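Local coordinates for putative metal-dependent hydrolase (PDB 6KNS), which is a metallo-beta-lactamase fold protein that binds zinc and calcium and is probably a metal-dependent hydrolase, possibly related in activity to tRNA 3'-processing endoribonucleases, at residues E56-V61 against H92-Y97; F131-L136 against Y145-T150; S162-S167 against G194-L199; L213-L218 against G237-A242. One frame throughout, in Å; residues are numbered along the deposited sequence.

Interaction 1: residues E56-V61 against H92-Y97; sequences EKLDAV and HTLPIY. With CA (calcium ion), chain F.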
loop_
_atom_site.group_PDB
_atom_site.type_symbol
_atom_site.label_atom_id
_atom_site.label_comp_id
_atom_site.label_asym_id
_atom_site.label_seq_id
_atom_site.Cartn_x
_atom_site.Cartn_y
_atom_site.Cartn_z
ATOM N N GLU A 56 -3.720 -14.897 -8.091
ATOM C CA GLU A 56 -4.160 -16.310 -8.056
ATOM C C GLU A 56 -3.011 -17.353 -8.217
ATOM O O GLU A 56 -3.160 -18.519 -7.865
ATOM C CB GLU A 56 -5.222 -16.534 -9.124
ATOM C CG GLU A 56 -4.673 -16.494 -10.595
ATOM C CD GLU A 56 -4.935 -15.164 -11.355
ATOM O OE1 GLU A 56 -5.078 -14.083 -10.689
ATOM O OE2 GLU A 56 -4.966 -15.226 -12.626
ATOM N N LYS A 57 -1.863 -16.932 -8.740
ATOM C CA LYS A 57 -0.718 -17.822 -8.860
ATOM C C LYS A 57 0.239 -17.701 -7.668
ATOM O O LYS A 57 1.223 -18.387 -7.597
ATOM C CB LYS A 57 -0.008 -17.570 -10.191
ATOM C CG LYS A 57 -0.709 -18.268 -11.363
ATOM C CD LYS A 57 -0.066 -17.883 -12.710
ATOM C CE LYS A 57 -0.881 -18.375 -13.946
ATOM N NZ LYS A 57 -0.715 -17.476 -15.143
ATOM N N LEU A 58 -0.093 -16.871 -6.694
ATOM C CA LEU A 58 0.724 -16.723 -5.512
ATOM C C LEU A 58 0.382 -17.859 -4.536
ATOM O O LEU A 58 -0.777 -18.045 -4.197
ATOM C CB LEU A 58 0.450 -15.338 -4.925
ATOM C CG LEU A 58 1.354 -14.777 -3.843
ATOM C CD1 LEU A 58 2.777 -14.482 -4.417
ATOM C CD2 LEU A 58 0.671 -13.528 -3.299
ATOM N N ASP A 59 1.365 -18.644 -4.116
ATOM C CA ASP A 59 1.114 -19.815 -3.289
ATOM C C ASP A 59 1.153 -19.535 -1.794
ATOM O O ASP A 59 0.486 -20.214 -1.023
ATOM C CB ASP A 59 2.127 -20.917 -3.587
ATOM C CG ASP A 59 2.067 -21.391 -5.042
ATOM O OD1 ASP A 59 1.298 -22.327 -5.362
ATOM O OD2 ASP A 59 2.767 -20.802 -5.867
ATOM N N ALA A 60 1.968 -18.580 -1.361
ATOM C CA ALA A 60 2.045 -18.297 0.067
ATOM C C ALA A 60 2.715 -16.974 0.294
ATOM O O ALA A 60 3.415 -16.479 -0.570
ATOM C CB ALA A 60 2.803 -19.429 0.804
ATOM N N VAL A 61 2.439 -16.398 1.451
ATOM C CA VAL A 61 3.065 -15.191 1.923
ATOM C C VAL A 61 3.663 -15.516 3.293
ATOM O O VAL A 61 3.102 -16.307 4.034
ATOM C CB VAL A 61 2.047 -14.067 2.078
ATOM C CG1 VAL A 61 2.705 -12.796 2.654
ATOM C CG2 VAL A 61 1.358 -13.768 0.732
ATOM N N HIS A 92 -8.845 -21.704 -3.815
ATOM C CA HIS A 92 -7.715 -22.017 -2.916
ATOM C C HIS A 92 -7.374 -20.837 -1.988
ATOM O O HIS A 92 -7.076 -19.728 -2.430
ATOM C CB HIS A 92 -6.463 -22.489 -3.685
ATOM C CG HIS A 92 -6.570 -23.900 -4.214
ATOM N ND1 HIS A 92 -7.514 -24.807 -3.758
ATOM C CD2 HIS A 92 -5.840 -24.560 -5.154
ATOM C CE1 HIS A 92 -7.372 -25.954 -4.403
ATOM N NE2 HIS A 92 -6.361 -25.834 -5.250
ATOM N N THR A 93 -7.464 -21.118 -0.698
ATOM C CA THR A 93 -7.106 -20.203 0.351
ATOM C C THR A 93 -5.591 -19.971 0.308
ATOM O O THR A 93 -4.786 -20.896 0.223
ATOM C CB THR A 93 -7.574 -20.773 1.711
ATOM O OG1 THR A 93 -8.939 -21.139 1.568
ATOM C CG2 THR A 93 -7.464 -19.767 2.830
ATOM N N LEU A 94 -5.203 -18.714 0.321
ATOM C CA LEU A 94 -3.787 -18.377 0.301
ATOM C C LEU A 94 -3.327 -18.395 1.761
ATOM O O LEU A 94 -3.885 -17.661 2.568
ATOM C CB LEU A 94 -3.596 -16.999 -0.279
ATOM C CG LEU A 94 -2.206 -16.401 -0.155
ATOM C CD1 LEU A 94 -1.210 -17.205 -1.045
ATOM C CD2 LEU A 94 -2.256 -14.907 -0.511
ATOM N N PRO A 95 -2.319 -19.230 2.095
ATOM C CA PRO A 95 -1.783 -19.202 3.459
ATOM C C PRO A 95 -0.886 -17.956 3.648
ATOM O O PRO A 95 -0.070 -17.636 2.769
ATOM C CB PRO A 95 -0.994 -20.523 3.598
ATOM C CG PRO A 95 -0.705 -20.995 2.132
ATOM C CD PRO A 95 -1.838 -20.374 1.291
ATOM N N ILE A 96 -1.081 -17.260 4.765
ATOM C CA ILE A 96 -0.207 -16.175 5.174
ATOM C C ILE A 96 0.406 -16.556 6.521
ATOM O O ILE A 96 -0.301 -16.624 7.524
ATOM C CB ILE A 96 -0.938 -14.837 5.298
ATOM C CG1 ILE A 96 -1.671 -14.487 4.004
ATOM C CG2 ILE A 96 0.077 -13.696 5.623
ATOM C CD1 ILE A 96 -2.494 -13.217 4.089
ATOM N N TYR A 97 1.705 -16.858 6.496
ATOM C CA TYR A 97 2.511 -17.228 7.666
ATOM C C TYR A 97 3.011 -15.975 8.401
ATOM O O TYR A 97 3.522 -15.047 7.782
ATOM C CB TYR A 97 3.744 -18.062 7.230
ATOM C CG TYR A 97 3.365 -19.409 6.668
ATOM C CD1 TYR A 97 3.138 -20.471 7.515
ATOM C CD2 TYR A 97 3.142 -19.594 5.309
ATOM C CE1 TYR A 97 2.747 -21.715 7.038
ATOM C CE2 TYR A 97 2.732 -20.865 4.799
ATOM C CZ TYR A 97 2.533 -21.891 5.690
ATOM O OH TYR A 97 2.143 -23.116 5.304
HETATM CA CA CA F . 1.604 -21.038 -8.180
HETATM O O HOH W 1 3.384 -19.328 -8.776
#

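Interaction 2: residues F131-L136 against Y145-T150; sequences FTITFL and YAMRIT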
loop_
_atom_site.group_PDB
_atom_site.type_symbol
_atom_site.label_atom_id
_atom_site.label_comp_id
_atom_site.label_asym_id
_atom_site.label_seq_id
_atom_site.Cartn_x
_atom_site.Cartn_y
_atom_site.Cartn_z
ATOM N N PHE A 131 10.452 -25.023 -0.522
ATOM C CA PHE A 131 11.361 -24.311 0.387
ATOM C C PHE A 131 11.251 -24.808 1.828
ATOM O O PHE A 131 10.187 -25.245 2.263
ATOM C CB PHE A 131 11.077 -22.812 0.402
ATOM C CG PHE A 131 11.205 -22.138 -0.944
ATOM C CD1 PHE A 131 12.397 -22.125 -1.617
ATOM C CD2 PHE A 131 10.128 -21.481 -1.492
ATOM C CE1 PHE A 131 12.512 -21.482 -2.859
ATOM C CE2 PHE A 131 10.223 -20.828 -2.713
ATOM C CZ PHE A 131 11.418 -20.831 -3.400
ATOM N N THR A 132 12.374 -24.740 2.540
ATOM C CA THR A 132 12.433 -24.979 3.976
ATOM C C THR A 132 12.961 -23.671 4.572
ATOM O O THR A 132 14.021 -23.187 4.139
ATOM C CB THR A 132 13.369 -26.159 4.323
ATOM O OG1 THR A 132 12.926 -27.332 3.631
ATOM C CG2 THR A 132 13.418 -26.439 5.841
ATOM N N ILE A 133 12.215 -23.114 5.541
ATOM C CA ILE A 133 12.536 -21.833 6.163
ATOM C C ILE A 133 12.837 -22.063 7.638
ATOM O O ILE A 133 12.105 -22.790 8.323
ATOM C CB ILE A 133 11.345 -20.817 6.013
ATOM C CG1 ILE A 133 10.880 -20.751 4.560
ATOM C CG2 ILE A 133 11.745 -19.408 6.496
ATOM C CD1 ILE A 133 9.744 -19.798 4.349
ATOM N N THR A 134 13.918 -21.451 8.113
ATOM C CA THR A 134 14.256 -21.403 9.534
ATOM C C THR A 134 14.422 -19.926 9.919
ATOM O O THR A 134 14.602 -19.065 9.042
ATOM C CB THR A 134 15.557 -22.199 9.885
ATOM O OG1 THR A 134 16.583 -21.848 8.965
ATOM C CG2 THR A 134 15.341 -23.764 9.889
ATOM N N PHE A 135 14.369 -19.636 11.215
ATOM C CA PHE A 135 14.133 -18.263 11.726
ATOM C C PHE A 135 15.150 -17.862 12.785
ATOM O O PHE A 135 15.628 -18.709 13.513
ATOM C CB PHE A 135 12.751 -18.194 12.356
ATOM C CG PHE A 135 11.651 -18.546 11.402
ATOM C CD1 PHE A 135 11.136 -17.598 10.532
ATOM C CD2 PHE A 135 11.199 -19.832 11.307
ATOM C CE1 PHE A 135 10.146 -17.923 9.605
ATOM C CE2 PHE A 135 10.195 -20.157 10.404
ATOM C CZ PHE A 135 9.684 -19.201 9.537
ATOM N N LEU A 136 15.449 -16.571 12.869
ATOM C CA LEU A 136 16.229 -16.008 13.982
ATOM C C LEU A 136 15.523 -14.737 14.468
ATOM O O LEU A 136 15.220 -13.838 13.664
ATOM C CB LEU A 136 17.647 -15.683 13.536
ATOM C CG LEU A 136 18.591 -14.983 14.522
ATOM C CD1 LEU A 136 18.927 -15.900 15.720
ATOM C CD2 LEU A 136 19.883 -14.521 13.813
ATOM N N TYR A 145 11.375 -11.604 12.938
ATOM C CA TYR A 145 12.225 -12.778 12.657
ATOM C C TYR A 145 12.913 -12.691 11.312
ATOM O O TYR A 145 12.266 -12.475 10.297
ATOM C CB TYR A 145 11.434 -14.104 12.741
ATOM C CG TYR A 145 10.972 -14.381 14.118
ATOM C CD1 TYR A 145 11.733 -15.143 14.998
ATOM C CD2 TYR A 145 9.806 -13.813 14.577
ATOM C CE1 TYR A 145 11.304 -15.362 16.320
ATOM C CE2 TYR A 145 9.368 -14.024 15.872
ATOM C CZ TYR A 145 10.105 -14.803 16.733
ATOM O OH TYR A 145 9.634 -14.968 18.011
ATOM N N ALA A 146 14.238 -12.920 11.331
ATOM C CA ALA A 146 15.016 -13.118 10.122
ATOM C C ALA A 146 14.716 -14.503 9.598
ATOM O O ALA A 146 14.223 -15.339 10.355
ATOM C CB ALA A 146 16.492 -12.955 10.392
ATOM N N MET A 147 14.975 -14.738 8.313
ATOM C CA MET A 147 14.646 -16.013 7.692
ATOM C C MET A 147 15.790 -16.567 6.860
ATOM O O MET A 147 16.485 -15.827 6.171
ATOM C CB MET A 147 13.439 -15.871 6.791
ATOM C CG MET A 147 12.209 -15.352 7.490
ATOM S SD MET A 147 10.927 -14.932 6.300
ATOM C CE MET A 147 9.947 -13.901 7.392
ATOM N N ARG A 148 15.984 -17.882 6.948
ATOM C CA ARG A 148 16.937 -18.600 6.111
ATOM C C ARG A 148 16.104 -19.512 5.223
ATOM O O ARG A 148 15.379 -20.381 5.731
ATOM C CB ARG A 148 17.884 -19.419 6.962
ATOM C CG ARG A 148 18.760 -20.337 6.116
ATOM C CD ARG A 148 19.567 -21.361 6.896
ATOM N NE ARG A 148 20.914 -20.890 7.079
ATOM C CZ ARG A 148 22.006 -21.327 6.464
ATOM N NH1 ARG A 148 21.998 -22.338 5.621
ATOM N NH2 ARG A 148 23.138 -20.717 6.727
ATOM N N ILE A 149 16.193 -19.312 3.908
ATOM C CA ILE A 149 15.327 -20.003 2.957
ATOM C C ILE A 149 16.154 -20.848 2.009
ATOM O O ILE A 149 16.988 -20.331 1.277
ATOM C CB ILE A 149 14.443 -19.011 2.179
ATOM C CG1 ILE A 149 13.614 -18.165 3.167
ATOM C CG2 ILE A 149 13.506 -19.765 1.248
ATOM C CD1 ILE A 149 12.778 -17.059 2.549
ATOM N N THR A 150 15.940 -22.161 2.043
ATOM C CA THR A 150 16.651 -23.042 1.154
ATOM C C THR A 150 15.706 -23.914 0.356
ATOM O O THR A 150 14.585 -24.149 0.756
ATOM C CB THR A 150 17.681 -23.924 1.909
ATOM O OG1 THR A 150 18.447 -24.664 0.948
ATOM C CG2 THR A 150 17.016 -24.894 2.933
HETATM O O HOH W 2 16.336 -22.917 6.419
#

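Interaction 3: residues S162-S167 against G194-L199; sequences SSYQDS and GHMNSL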
loop_
_atom_site.group_PDB
_atom_site.type_symbol
_atom_site.label_atom_id
_atom_site.label_comp_id
_atom_site.label_asym_id
_atom_site.label_seq_id
_atom_site.Cartn_x
_atom_site.Cartn_y
_atom_site.Cartn_z
ATOM N N SER A 162 16.727 -5.433 11.800
ATOM C CA SER A 162 17.451 -5.674 13.056
ATOM C C SER A 162 18.584 -4.681 13.238
ATOM O O SER A 162 19.153 -4.196 12.258
ATOM C CB SER A 162 18.046 -7.077 13.023
ATOM O OG SER A 162 18.569 -7.465 14.283
ATOM N N SER A 163 18.917 -4.376 14.482
ATOM C CA SER A 163 20.252 -3.855 14.785
ATOM C C SER A 163 21.199 -5.057 14.894
ATOM O O SER A 163 20.771 -6.226 14.898
ATOM C CB SER A 163 20.276 -3.039 16.094
ATOM O OG SER A 163 19.909 -3.830 17.215
ATOM N N TYR A 164 22.485 -4.766 14.984
ATOM C CA TYR A 164 23.508 -5.794 14.789
ATOM C C TYR A 164 23.477 -6.836 15.925
ATOM O O TYR A 164 23.253 -6.472 17.073
ATOM C CB TYR A 164 24.930 -5.165 14.659
ATOM C CG TYR A 164 25.984 -6.259 14.647
ATOM C CD1 TYR A 164 26.261 -6.973 13.482
ATOM C CD2 TYR A 164 26.596 -6.652 15.811
ATOM C CE1 TYR A 164 27.168 -8.015 13.484
ATOM C CE2 TYR A 164 27.497 -7.697 15.829
ATOM C CZ TYR A 164 27.769 -8.380 14.668
ATOM O OH TYR A 164 28.672 -9.408 14.710
ATOM N N GLN A 165 23.672 -8.117 15.597
ATOM C CA GLN A 165 23.972 -9.137 16.628
ATOM C C GLN A 165 24.851 -10.238 16.056
ATOM O O GLN A 165 24.735 -10.593 14.865
ATOM C CB GLN A 165 22.678 -9.738 17.226
ATOM C CG GLN A 165 21.697 -10.274 16.170
ATOM C CD GLN A 165 20.449 -10.899 16.760
ATOM O OE1 GLN A 165 20.303 -10.960 17.955
ATOM N NE2 GLN A 165 19.529 -11.341 15.907
ATOM N N ASP A 166 25.730 -10.771 16.905
ATOM C CA ASP A 166 26.650 -11.828 16.516
ATOM C C ASP A 166 25.906 -13.060 16.034
ATOM O O ASP A 166 26.368 -13.770 15.152
ATOM C CB ASP A 166 27.556 -12.232 17.693
ATOM C CG ASP A 166 28.676 -11.216 17.971
ATOM O OD1 ASP A 166 28.970 -10.350 17.116
ATOM O OD2 ASP A 166 29.275 -11.310 19.052
ATOM N N SER A 167 24.750 -13.323 16.605
ATOM C CA SER A 167 23.989 -14.510 16.225
ATOM C C SER A 167 23.626 -14.551 14.711
ATOM O O SER A 167 23.341 -15.618 14.156
ATOM C CB SER A 167 22.736 -14.572 17.073
ATOM O OG SER A 167 22.019 -13.353 16.889
ATOM N N GLY A 194 16.708 0.098 15.935
ATOM C CA GLY A 194 16.614 -1.315 15.571
ATOM C C GLY A 194 17.001 -1.627 14.129
ATOM O O GLY A 194 16.412 -2.510 13.480
ATOM N N HIS A 195 17.995 -0.898 13.641
ATOM C CA HIS A 195 18.503 -1.070 12.273
ATOM C C HIS A 195 20.022 -1.208 12.222
ATOM O O HIS A 195 20.728 -0.978 13.199
ATOM C CB HIS A 195 18.071 0.093 11.378
ATOM C CG HIS A 195 16.599 0.169 11.147
ATOM N ND1 HIS A 195 15.863 -0.876 10.616
ATOM C CD2 HIS A 195 15.723 1.182 11.355
ATOM C CE1 HIS A 195 14.599 -0.504 10.507
ATOM N NE2 HIS A 195 14.482 0.726 10.979
ATOM N N MET A 196 20.518 -1.590 11.057
ATOM C CA MET A 196 21.959 -1.728 10.828
ATOM C C MET A 196 22.501 -0.720 9.818
ATOM O O MET A 196 21.747 -0.133 9.050
ATOM C CB MET A 196 22.253 -3.148 10.336
ATOM C CG MET A 196 22.338 -4.161 11.497
ATOM S SD MET A 196 22.893 -5.788 10.971
ATOM C CE MET A 196 21.461 -6.343 10.030
ATOM N N ASN A 197 23.823 -0.534 9.836
ATOM C CA ASN A 197 24.493 0.221 8.798
ATOM C C ASN A 197 25.296 -0.688 7.841
ATOM O O ASN A 197 25.345 -1.917 7.969
ATOM C CB ASN A 197 25.371 1.354 9.388
ATOM C CG ASN A 197 26.597 0.845 10.178
ATOM O OD1 ASN A 197 27.070 -0.292 10.018
ATOM N ND2 ASN A 197 27.122 1.711 11.018
ATOM N N SER A 198 25.899 -0.040 6.872
ATOM C CA SER A 198 26.697 -0.678 5.845
ATOM C C SER A 198 27.833 -1.541 6.388
ATOM O O SER A 198 28.041 -2.646 5.889
ATOM C CB SER A 198 27.240 0.419 4.885
ATOM O OG SER A 198 27.801 1.507 5.641
ATOM N N LEU A 199 28.540 -1.074 7.419
ATOM C CA LEU A 199 29.645 -1.842 7.989
ATOM C C LEU A 199 29.148 -3.135 8.643
ATOM O O LEU A 199 29.792 -4.188 8.563
ATOM C CB LEU A 199 30.426 -1.002 8.993
ATOM C CG LEU A 199 30.978 0.335 8.466
ATOM C CD1 LEU A 199 31.737 1.108 9.581
ATOM C CD2 LEU A 199 31.886 0.141 7.251
HETATM O O HOH W 3 23.096 -1.752 14.469
#

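Interaction 4: residues L213-L218 against G237-A242; sequences LLLTHL and GEVNIA. With ZN (zinc ion), chain G; CA (calcium ion), chain E.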
loop_
_atom_site.group_PDB
_atom_site.type_symbol
_atom_site.label_atom_id
_atom_site.label_comp_id
_atom_site.label_asym_id
_atom_site.label_seq_id
_atom_site.Cartn_x
_atom_site.Cartn_y
_atom_site.Cartn_z
ATOM N N LEU A 213 26.209 -10.156 -1.165
ATOM C CA LEU A 213 25.444 -9.311 -0.261
ATOM C C LEU A 213 24.554 -8.344 -1.049
ATOM O O LEU A 213 25.020 -7.708 -1.999
ATOM C CB LEU A 213 26.387 -8.550 0.686
ATOM C CG LEU A 213 25.799 -7.549 1.673
ATOM C CD1 LEU A 213 24.771 -8.250 2.583
ATOM C CD2 LEU A 213 26.895 -6.846 2.490
ATOM N N LEU A 214 23.288 -8.260 -0.638
ATOM C CA LEU A 214 22.306 -7.321 -1.193
ATOM C C LEU A 214 21.771 -6.421 -0.099
ATOM O O LEU A 214 21.180 -6.890 0.856
ATOM C CB LEU A 214 21.123 -8.059 -1.839
ATOM C CG LEU A 214 20.065 -7.187 -2.532
ATOM C CD1 LEU A 214 20.640 -6.512 -3.789
ATOM C CD2 LEU A 214 18.835 -7.993 -2.904
ATOM N N LEU A 215 21.994 -5.125 -0.250
ATOM C CA LEU A 215 21.622 -4.155 0.735
ATOM C C LEU A 215 20.231 -3.628 0.432
ATOM O O LEU A 215 19.947 -3.222 -0.685
ATOM C CB LEU A 215 22.652 -3.016 0.727
ATOM C CG LEU A 215 24.115 -3.443 0.965
ATOM C CD1 LEU A 215 25.067 -2.222 0.839
ATOM C CD2 LEU A 215 24.303 -4.135 2.326
ATOM N N THR A 216 19.369 -3.590 1.436
ATOM C CA THR A 216 17.987 -3.195 1.237
ATOM C C THR A 216 17.446 -2.393 2.457
ATOM O O THR A 216 18.207 -1.969 3.351
ATOM C CB THR A 216 17.158 -4.462 0.907
ATOM O OG1 THR A 216 15.833 -4.086 0.518
ATOM C CG2 THR A 216 17.095 -5.442 2.110
ATOM N N HIS A 217 16.144 -2.145 2.469
ATOM C CA HIS A 217 15.497 -1.347 3.516
ATOM C C HIS A 217 16.152 0.020 3.574
ATOM O O HIS A 217 16.543 0.499 4.630
ATOM C CB HIS A 217 15.579 -2.048 4.854
ATOM C CG HIS A 217 14.447 -1.737 5.767
ATOM N ND1 HIS A 217 14.445 -0.639 6.602
ATOM C CD2 HIS A 217 13.250 -2.360 5.943
ATOM C CE1 HIS A 217 13.314 -0.626 7.290
ATOM N NE2 HIS A 217 12.569 -1.657 6.905
ATOM N N LEU A 218 16.211 0.642 2.406
ATOM C CA LEU A 218 17.092 1.768 2.129
ATOM C C LEU A 218 16.577 3.075 2.722
ATOM O O LEU A 218 15.370 3.248 2.895
ATOM C CB LEU A 218 17.238 1.932 0.616
ATOM C CG LEU A 218 17.789 0.733 -0.129
ATOM C CD1 LEU A 218 17.715 0.989 -1.693
ATOM C CD2 LEU A 218 19.203 0.419 0.380
ATOM N N GLY A 237 33.480 -9.765 -1.037
ATOM C CA GLY A 237 32.691 -10.302 -2.140
ATOM C C GLY A 237 31.821 -9.253 -2.874
ATOM O O GLY A 237 31.972 -8.036 -2.717
ATOM N N GLU A 238 30.912 -9.752 -3.685
ATOM C CA GLU A 238 29.986 -8.909 -4.406
ATOM C C GLU A 238 28.931 -8.283 -3.484
ATOM O O GLU A 238 28.307 -8.969 -2.674
ATOM C CB GLU A 238 29.273 -9.728 -5.482
ATOM C CG GLU A 238 28.492 -8.868 -6.481
ATOM C CD GLU A 238 27.641 -9.698 -7.442
ATOM O OE1 GLU A 238 27.752 -10.945 -7.439
ATOM O OE2 GLU A 238 26.822 -9.108 -8.173
ATOM N N VAL A 239 28.717 -6.980 -3.667
ATOM C CA VAL A 239 27.712 -6.206 -2.955
ATOM C C VAL A 239 26.887 -5.368 -3.963
ATOM O O VAL A 239 27.447 -4.565 -4.740
ATOM C CB VAL A 239 28.348 -5.239 -1.911
ATOM C CG1 VAL A 239 27.231 -4.518 -1.099
ATOM C CG2 VAL A 239 29.319 -5.981 -0.963
ATOM N N ASN A 240 25.564 -5.544 -3.905
ATOM C CA ASN A 240 24.615 -4.789 -4.697
ATOM C C ASN A 240 23.629 -4.022 -3.818
ATOM O O ASN A 240 23.396 -4.356 -2.655
ATOM C CB ASN A 240 23.835 -5.732 -5.622
ATOM C CG ASN A 240 24.746 -6.418 -6.614
ATOM O OD1 ASN A 240 25.339 -5.759 -7.437
ATOM N ND2 ASN A 240 24.889 -7.728 -6.516
ATOM N N ILE A 241 23.066 -2.982 -4.412
ATOM C CA ILE A 241 21.987 -2.190 -3.830
ATOM C C ILE A 241 20.679 -2.722 -4.420
ATOM O O ILE A 241 20.530 -2.830 -5.627
ATOM C CB ILE A 241 22.142 -0.696 -4.186
ATOM C CG1 ILE A 241 23.529 -0.164 -3.742
ATOM C CG2 ILE A 241 21.039 0.150 -3.526
ATOM C CD1 ILE A 241 23.844 -0.524 -2.287
ATOM N N ALA A 242 19.733 -3.046 -3.554
ATOM C CA ALA A 242 18.414 -3.519 -3.943
ATOM C C ALA A 242 17.654 -2.439 -4.753
ATOM O O ALA A 242 17.822 -1.265 -4.494
ATOM C CB ALA A 242 17.606 -3.876 -2.666
HETATM ZN ZN ZN G . 11.028 -2.223 8.227
HETATM CA CA CA E . 26.415 -11.287 -9.480
HETATM O O HOH W 4 23.659 -8.981 -4.570
HETATM O O HOH W 5 24.165 -11.200 -8.449
#

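Interaction 1: residues E56-V61 against H92-Y97
In one of the two beta-sheets of the metallo-beta-lactamase fold, Val-61 and Ile-96 pair across parallel strands 60-62 and 94-98. Val-61 is held through both its backbone N and its O: the N donates to Pro-95 O at 3.1 Å, and the O accepts from Tyr-97 N at 2.9 Å, with the donor tilted 27° from the carbonyl plane. The side chains of Val-61 and Ile-96 lie side by side and point the same way. Val-61 CG1, anti to the backbone N (chi1 177°), lies 4.1 Å from Ile-96 CG2; the other methyl, CG2, anti to the carbonyl carbon, meets Leu-94 CD2 at 4.0 Å. Leu-94 CD1 presses on the backbone before the strand, 3.3 Å from Leu-58 O, while Leu-77 of helix 74-86 packs on both Val-61 and Leu-94. Pro-95 brings CD to 3.3 Å from Asp-59 O.

Just ahead of the pairing, Lys-57 O and Asp-59 OD2 bind a calcium ion, the latter at 2.6 Å. Asp-34 O completes the protein ligands, and Ser-36 N also bonds to Asp-59 OD2. The long connection between the strands is largely helical, as in a parallel beta-alpha-beta crossover.

Interaction 2: residues F131-L136 against Y145-T150
The beta hairpin formed by strands 131-137 and 145-150 pairs Phe-135 with Met-147 and Thr-134 with Arg-148 within the second mixed sheet of the metallo-beta-lactamase fold. Three hydrogen-bonded pairs, Thr-132 with Thr-150, Thr-134 with Arg-148 and Leu-136 with Ala-146, supply six backbone bonds and alternate with two non-hydrogen-bonded pairs. In the last of the three, one bond is off-plane: Leu-136 N stands above the carbonyl plane of Ala-146, 45° out of it.

One face is apolar. Ile-133 and Ile-149 stand side by side, their CG1 atoms 4.0 Å apart, and Ile-133 CG2 reaches Met-147 CB at 3.9 Å. Met-147 crosses Phe-135 at a slant and brings CG to 3.9 Å from the ring atom CE1. Phe-131 puts CD1 on Ile-149 CG2, again at 3.9 Å, while Thr-150 O lies at the edge of its ring, in plane. Residues of strands 27-32 and 35-39 pack on this apolar face, so the hairpin helps join the two sheets of the sandwich; Phe-135 also stacks on Phe-120.

The opposite face carries Thr-132, Thr-134, Arg-148 and Thr-150, with Leu-136 and Ala-146 against helix 168-171. The Arg-148 chain bends at chi3 (-98°), and its guanidinium donates to Phe-171 O and Glu-173 O. Thr-134 OG1, set between the backbone N and the carbonyl carbon (chi1 48°), rests 3.4 Å from Arg-148 CB. A water bonds to that same OG1 at 2.8 Å and donates to Arg-148 O at 2.8 Å.

Interaction 3: residues S162-S167 against G194-L199
Ser-162 to Tyr-164 meet Gly-194 to Met-196 where two loops of the metallo-beta-lactamase fold come together beside the zinc site. No direct hydrogen bond joins the segments. The backbones instead touch through CA-H...O contacts: Ser-163 CA lies 3.3 Å from His-195 O, and His-195 CA is 3.2 Å from Ser-162 O. A water provides the polar link, accepting from Tyr-164 N at 3.1 Å and donating to His-195 O at 2.8 Å.

Packing rests on Met-196. Its CG, anti to the carbonyl carbon (chi1 -82°), is 3.3 Å from Ser-162 O and 3.5 Å from Tyr-164 N, while SD sits at the edge of the Tyr-164 ring, near its plane.

Glu-181 receives bonds from Ser-162 N, His-195 ND1 and Met-196 N, so a single carboxylate ties both loops. The His-195 ring meets those of His-140 and His-217, both zinc ligands, and Gly-194 O bonds to His-140 ND1, which places this contact in the second shell of the metals.

Two side-chain bonds shape 162-167. Ser-162 OG donates to Ser-163 O in the carbonyl plane, on a lone pair; Tyr-164 OH donates to Asp-166 OD1 at 2.6 Å, using the anti lone pair of that oxygen.

Interaction 4: residues L213-L218 against G237-A242
Metal ions are bound near both ends of this paired-strand contact, in which Leu-213 meets Val-239 and Leu-215 meets Ile-241: a zinc ion on His-217 and a calcium ion on Glu-238. Strands 212-216 and 238-241 run parallel as the two strands of a beta-alpha-beta unit, with helix 225-231 between them in the chain and packed on one face, and an angle of 24° between their short axes. Leu-213 N and Leu-215 N donate to Glu-238 O and Asn-240 O, and Asn-240 N and Ala-242 N return bonds to Leu-213 O and Leu-215 O.

On the face of Leu-215, Val-239 and Ile-241, Leu-215 CG, anti to the carbonyl carbon (chi1 -57°), lies 3.9 Å from Val-239 CG1. Leu-215 CD1 touches both neighbours, 3.7 Å from Val-239 CG1 and 3.8 Å from Ile-241 CD1, the side chain crossing each at a slant. Leu-227 and Ala-231 of helix 225-231 pack on Leu-215. On the other face, Leu-214 CD1 sits 3.8 Å from Asn-240 CB. Past the strand, Ala-242 CB touches Thr-216 CB at 3.6 Å, and Thr-216 OG1 bonds to Tyr-28 OH.

His-217 adopts a positive phi of 57° as the strand ends, and its NE2 binds zinc at 2.1 Å, alongside Asp-69, His-70 and Asp-161. At the far end, Glu-238 chelates calcium through both carboxylate oxygens. Asn-240 ND2 donates to Glu-238 OE2, 2.9 Å away, meeting it from above the carboxylate plane, and also gives a hydrogen bond to a water at 2.6 Å.

From the N terminus the four contacts follow in series, each closing its own loop before the next opens, with no nesting or crossing. Interaction 1 closes a largely helical connection in the first sheet; interaction 2 closes a short hairpin in the second, and nearest atoms of the two are about 6 Å apart. Interaction 3 joins loops separated by helix 168-171 and strand 177-181. Its 162-167 segment touches interaction 2, where Leu-136 CD2 packs on Ser-167 O. Interaction 4 then closes the crossover at the edge of the second sheet, and His-195 meets His-217 beside the zinc ions. Interactions 1 and 4 lie on opposite sides of the chain's centre.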